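Local coordinates for MxaA (Stigmatella aurantiaca, PDB 4W4T), which probably ends myxalamid synthesis on a mixed polyketide–nonribosomal peptide assembly line by NADPH-dependent reduction, the task of the terminal reductase domain described here, at residues T240-R252 with D283-L297. Numbering follows the deposited sequence.
Sequences TILRPGRVTGHSR and DLTPVDYVSSAIVDL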
loop_
_atom_site.group_PDB
_atom_site.type_symbol
_atom_site.label_atom_id
_atom_site.label_comp_id
_atom_site.label_asym_id
_atom_site.label_seq_id
_atom_site.Cartn_x
_atom_site.Cartn_y
_atom_site.Cartn_z
ATOM N N THR A 240 14.242 -0.797 -32.446
ATOM C CA THR A 240 15.212 -0.138 -31.573
ATOM C C THR A 240 14.741 -0.358 -30.136
ATOM O O THR A 240 13.536 -0.313 -29.842
ATOM C CB THR A 240 15.361 1.370 -31.888
ATOM O OG1 THR A 240 14.232 2.100 -31.391
ATOM C CG2 THR A 240 15.462 1.594 -33.369
ATOM N N ILE A 241 15.687 -0.645 -29.247
ATOM C CA ILE A 241 15.346 -0.839 -27.839
ATOM C C ILE A 241 15.972 0.249 -26.996
ATOM O O ILE A 241 17.186 0.357 -26.916
ATOM C CB ILE A 241 15.800 -2.217 -27.338
ATOM C CG1 ILE A 241 15.077 -3.307 -28.153
ATOM C CG2 ILE A 241 15.542 -2.356 -25.829
ATOM C CD1 ILE A 241 15.515 -4.727 -27.810
ATOM N N LEU A 242 15.117 1.065 -26.388
ATOM C CA LEU A 242 15.533 2.230 -25.619
ATOM C C LEU A 242 15.233 1.998 -24.147
ATOM O O LEU A 242 14.084 1.769 -23.789
ATOM C CB LEU A 242 14.807 3.476 -26.130
ATOM C CG LEU A 242 14.934 3.499 -27.654
ATOM C CD1 LEU A 242 13.686 3.990 -28.355
ATOM C CD2 LEU A 242 16.147 4.307 -28.031
ATOM N N ARG A 243 16.265 2.063 -23.303
ATOM C CA ARG A 243 16.106 1.827 -21.871
ATOM C C ARG A 243 16.383 3.104 -21.086
ATOM O O ARG A 243 17.537 3.425 -20.814
ATOM C CB ARG A 243 17.069 0.735 -21.385
ATOM C CG ARG A 243 16.936 -0.628 -22.031
ATOM C CD ARG A 243 18.078 -1.533 -21.520
ATOM N NE ARG A 243 17.936 -2.936 -21.901
ATOM C CZ ARG A 243 18.934 -3.813 -21.907
ATOM N NH1 ARG A 243 20.167 -3.433 -21.579
ATOM N NH2 ARG A 243 18.700 -5.075 -22.244
ATOM N N PRO A 244 15.329 3.845 -20.729
ATOM C CA PRO A 244 15.511 5.039 -19.903
ATOM C C PRO A 244 15.924 4.676 -18.486
ATOM O O PRO A 244 15.537 3.618 -18.020
ATOM C CB PRO A 244 14.124 5.689 -19.911
ATOM C CG PRO A 244 13.418 5.078 -21.102
ATOM C CD PRO A 244 13.929 3.677 -21.150
ATOM N N GLY A 245 16.699 5.529 -17.835
ATOM C CA GLY A 245 16.987 5.369 -16.421
ATOM C C GLY A 245 15.873 5.943 -15.569
ATOM O O GLY A 245 14.690 5.755 -15.851
ATOM N N ARG A 246 16.250 6.654 -14.513
ATOM C CA ARG A 246 15.281 7.304 -13.646
ATOM C C ARG A 246 14.908 8.647 -14.273
ATOM O O ARG A 246 15.702 9.598 -14.256
ATOM C CB ARG A 246 15.852 7.493 -12.241
ATOM C CG ARG A 246 14.982 8.325 -11.331
ATOM C CD ARG A 246 15.620 8.463 -9.948
ATOM N NE ARG A 246 15.648 7.200 -9.214
ATOM C CZ ARG A 246 16.764 6.575 -8.850
ATOM N NH1 ARG A 246 17.944 7.101 -9.158
ATOM N NH2 ARG A 246 16.705 5.425 -8.176
ATOM N N VAL A 247 13.704 8.714 -14.832
ATOM C CA VAL A 247 13.305 9.858 -15.644
ATOM C C VAL A 247 12.753 10.975 -14.768
ATOM O O VAL A 247 11.731 10.798 -14.106
ATOM C CB VAL A 247 12.250 9.447 -16.698
ATOM C CG1 VAL A 247 11.766 10.668 -17.472
ATOM C CG2 VAL A 247 12.827 8.392 -17.631
ATOM N N THR A 248 13.436 12.123 -14.766
ATOM C CA THR A 248 13.091 13.216 -13.867
ATOM C C THR A 248 12.547 14.425 -14.636
ATOM O O THR A 248 12.360 14.356 -15.848
ATOM C CB THR A 248 14.310 13.635 -13.003
ATOM O OG1 THR A 248 15.387 14.061 -13.849
ATOM C CG2 THR A 248 14.786 12.440 -12.168
ATOM N N GLY A 249 12.310 15.528 -13.930
ATOM C CA GLY A 249 11.650 16.692 -14.506
ATOM C C GLY A 249 12.306 17.280 -15.744
ATOM O O GLY A 249 13.482 17.036 -16.019
ATOM N N HIS A 250 11.538 18.053 -16.507
ATOM C CA HIS A 250 12.082 18.795 -17.636
ATOM C C HIS A 250 13.129 19.800 -17.132
ATOM O O HIS A 250 12.853 20.527 -16.197
ATOM C CB HIS A 250 10.965 19.522 -18.376
ATOM C CG HIS A 250 11.395 20.115 -19.678
ATOM N ND1 HIS A 250 12.060 21.320 -19.764
ATOM C CD2 HIS A 250 11.245 19.675 -20.954
ATOM C CE1 HIS A 250 12.307 21.593 -21.034
ATOM N NE2 HIS A 250 11.826 20.606 -21.776
ATOM N N SER A 251 14.299 19.841 -17.764
ATOM C CA SER A 251 15.455 20.586 -17.222
ATOM C C SER A 251 15.304 22.105 -17.258
ATOM O O SER A 251 16.073 22.822 -16.605
ATOM C CB SER A 251 16.740 20.210 -17.965
ATOM O OG SER A 251 16.730 20.663 -19.314
ATOM N N ARG A 252 14.323 22.597 -18.011
ATOM C CA ARG A 252 14.124 24.036 -18.146
ATOM C C ARG A 252 12.839 24.501 -17.476
ATOM O O ARG A 252 12.862 25.459 -16.710
ATOM C CB ARG A 252 14.124 24.440 -19.624
ATOM C CG ARG A 252 15.450 24.211 -20.316
ATOM C CD ARG A 252 16.564 24.949 -19.595
ATOM N NE ARG A 252 17.880 24.702 -20.180
ATOM C CZ ARG A 252 18.402 25.413 -21.176
ATOM N NH1 ARG A 252 17.715 26.419 -21.709
ATOM N NH2 ARG A 252 19.611 25.117 -21.640
ATOM N N ASP A 283 21.241 8.111 -10.470
ATOM C CA ASP A 283 20.841 8.564 -11.791
ATOM C C ASP A 283 19.638 9.503 -11.742
ATOM O O ASP A 283 18.624 9.189 -11.126
ATOM C CB ASP A 283 20.483 7.378 -12.676
ATOM C CG ASP A 283 20.134 7.808 -14.081
ATOM O OD1 ASP A 283 20.965 8.530 -14.655
ATOM O OD2 ASP A 283 19.054 7.434 -14.607
ATOM N N LEU A 284 19.760 10.655 -12.387
ATOM C CA LEU A 284 18.622 11.535 -12.628
ATOM C C LEU A 284 18.706 11.980 -14.072
ATOM O O LEU A 284 19.624 12.713 -14.450
ATOM C CB LEU A 284 18.615 12.750 -11.704
ATOM C CG LEU A 284 18.188 12.592 -10.244
ATOM C CD1 LEU A 284 19.339 12.078 -9.411
ATOM C CD2 LEU A 284 17.741 13.941 -9.733
ATOM N N THR A 285 17.760 11.515 -14.876
ATOM C CA THR A 285 17.786 11.744 -16.313
ATOM C C THR A 285 16.579 12.575 -16.732
ATOM O O THR A 285 15.465 12.055 -16.800
ATOM C CB THR A 285 17.773 10.411 -17.071
ATOM O OG1 THR A 285 18.778 9.538 -16.534
ATOM C CG2 THR A 285 18.040 10.634 -18.546
ATOM N N PRO A 286 16.788 13.875 -16.992
ATOM C CA PRO A 286 15.660 14.750 -17.325
ATOM C C PRO A 286 14.839 14.258 -18.529
ATOM O O PRO A 286 15.406 13.805 -19.523
ATOM C CB PRO A 286 16.337 16.075 -17.644
ATOM C CG PRO A 286 17.575 16.073 -16.764
ATOM C CD PRO A 286 18.049 14.636 -16.825
ATOM N N VAL A 287 13.524 14.394 -18.438
ATOM C CA VAL A 287 12.620 13.857 -19.473
ATOM C C VAL A 287 12.867 14.478 -20.860
ATOM O O VAL A 287 12.663 13.803 -21.885
ATOM C CB VAL A 287 11.147 14.046 -19.073
ATOM C CG1 VAL A 287 10.741 15.524 -19.089
ATOM C CG2 VAL A 287 10.236 13.198 -19.987
ATOM N N ASP A 288 13.347 15.729 -20.913
ATOM C CA ASP A 288 13.623 16.336 -22.224
ATOM C C ASP A 288 14.807 15.659 -22.926
ATOM O O ASP A 288 14.829 15.562 -24.157
ATOM C CB ASP A 288 13.841 17.860 -22.146
ATOM C CG ASP A 288 14.742 18.303 -20.981
ATOM O OD1 ASP A 288 14.611 17.755 -19.872
ATOM O OD2 ASP A 288 15.557 19.236 -21.193
ATOM N N TYR A 289 15.754 15.126 -22.167
ATOM C CA TYR A 289 16.815 14.340 -22.786
ATOM C C TYR A 289 16.314 12.974 -23.272
ATOM O O TYR A 289 16.667 12.536 -24.365
ATOM C CB TYR A 289 17.983 14.145 -21.821
ATOM C CG TYR A 289 19.015 13.171 -22.339
ATOM C CD1 TYR A 289 19.819 13.491 -23.439
ATOM C CD2 TYR A 289 19.180 11.928 -21.741
ATOM C CE1 TYR A 289 20.753 12.605 -23.911
ATOM C CE2 TYR A 289 20.121 11.035 -22.199
ATOM C CZ TYR A 289 20.901 11.375 -23.287
ATOM O OH TYR A 289 21.829 10.481 -23.748
ATOM N N VAL A 290 15.531 12.282 -22.440
ATOM C CA VAL A 290 15.036 10.969 -22.827
ATOM C C VAL A 290 14.187 11.074 -24.086
ATOM O O VAL A 290 14.405 10.332 -25.050
ATOM C CB VAL A 290 14.215 10.314 -21.711
ATOM C CG1 VAL A 290 13.740 8.949 -22.153
ATOM C CG2 VAL A 290 15.061 10.203 -20.444
ATOM N N SER A 291 13.248 12.013 -24.106
ATOM C CA SER A 291 12.370 12.117 -25.271
ATOM C C SER A 291 13.160 12.521 -26.511
ATOM O O SER A 291 12.946 11.953 -27.577
ATOM C CB SER A 291 11.214 13.093 -25.033
ATOM O OG SER A 291 11.658 14.410 -24.765
ATOM N N SER A 292 14.089 13.472 -26.392
ATOM C CA SER A 292 14.871 13.862 -27.573
ATOM C C SER A 292 15.743 12.722 -28.065
ATOM O O SER A 292 15.880 12.529 -29.267
ATOM C CB SER A 292 15.749 15.091 -27.295
ATOM O OG SER A 292 14.955 16.253 -27.204
ATOM N N ALA A 293 16.333 11.961 -27.145
ATOM C CA ALA A 293 17.202 10.855 -27.545
ATOM C C ALA A 293 16.404 9.737 -28.212
ATOM O O ALA A 293 16.862 9.155 -29.191
ATOM C CB ALA A 293 17.981 10.301 -26.347
ATOM N N ILE A 294 15.236 9.419 -27.659
ATOM C CA ILE A 294 14.375 8.418 -28.282
ATOM C C ILE A 294 14.125 8.774 -29.744
ATOM O O ILE A 294 14.338 7.959 -30.644
ATOM C CB ILE A 294 13.030 8.295 -27.555
ATOM C CG1 ILE A 294 13.229 7.659 -26.177
ATOM C CG2 ILE A 294 12.043 7.460 -28.399
ATOM C CD1 ILE A 294 11.961 7.656 -25.330
ATOM N N VAL A 295 13.685 10.003 -29.976
ATOM C CA VAL A 295 13.334 10.406 -31.335
ATOM C C VAL A 295 14.585 10.447 -32.209
ATOM O O VAL A 295 14.577 9.911 -33.305
ATOM C CB VAL A 295 12.604 11.763 -31.360
ATOM C CG1 VAL A 295 12.415 12.254 -32.807
ATOM C CG2 VAL A 295 11.256 11.644 -30.667
ATOM N N ASP A 296 15.666 11.018 -31.729
ATOM C CA ASP A 296 16.908 11.056 -32.461
ATOM C C ASP A 296 17.382 9.681 -32.851
ATOM O O ASP A 296 17.675 9.449 -33.956
ATOM C CB ASP A 296 17.994 11.782 -31.663
ATOM C CG ASP A 296 17.894 13.281 -31.780
ATOM O OD1 ASP A 296 17.195 13.790 -32.620
ATOM O OD2 ASP A 296 18.561 13.974 -31.068
ATOM N N LEU A 297 17.436 8.771 -31.903
ATOM C CA LEU A 297 17.936 7.422 -32.165
ATOM C C LEU A 297 17.003 6.669 -33.107
ATOM O O LEU A 297 17.455 5.881 -33.935
ATOM C CB LEU A 297 18.098 6.636 -30.868
ATOM C CG LEU A 297 19.240 7.128 -29.968
ATOM C CD1 LEU A 297 19.027 6.618 -28.542
ATOM C CD2 LEU A 297 20.587 6.655 -30.519
HETATM O O HOH W 1 20.294 5.431 -9.592
#
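D283 reaches R246 with both its carboxylate and its backbone carbonyl. D283 OD2 takes two donors: R246 N, 2.9 Å away, approaches it nearly along the C-O axis, T285 OG1 from the syn side; the two bonds together should limit rotation of the carboxylate. The R246 chain bends at chi3 (-68°) and folds its guanidinium back, setting NH1 2.9 Å from D283 O, in the carbonyl plane on a lone pair; one water accepts from both NH1 and D283 N. Parallel strand pairing follows: T285 N donates to R246 O, T248 N to T285 O, and V287 N, at the start of the helix, to T248 O. This joins strand 239-248 to the short strand 285-286 within the parallel sheet of the Rossmann-type reductase fold, and helix 287-297 then runs back antiparallel to strand 240-244; V290 packs on P244 and V247, I294 and L297 on the two methyls of L242. V287, against V247 CG1, also lies against F66, which with L67 belongs to the NADPH site, unoccupied in this chain. Y406 OH hydrogen-bonds with both T248 OG1 and G249 O. Beyond the strand, D288 uses both oxygens: OD1 is met from above its plane by S251 N at 3.0 Å, while the syn lone pair of OD2 receives S251 OG at 2.6 Å. The same carboxylate stacks over one face of the H250 ring, the planes 25° apart, and H250 ND1 accepts from R252 N.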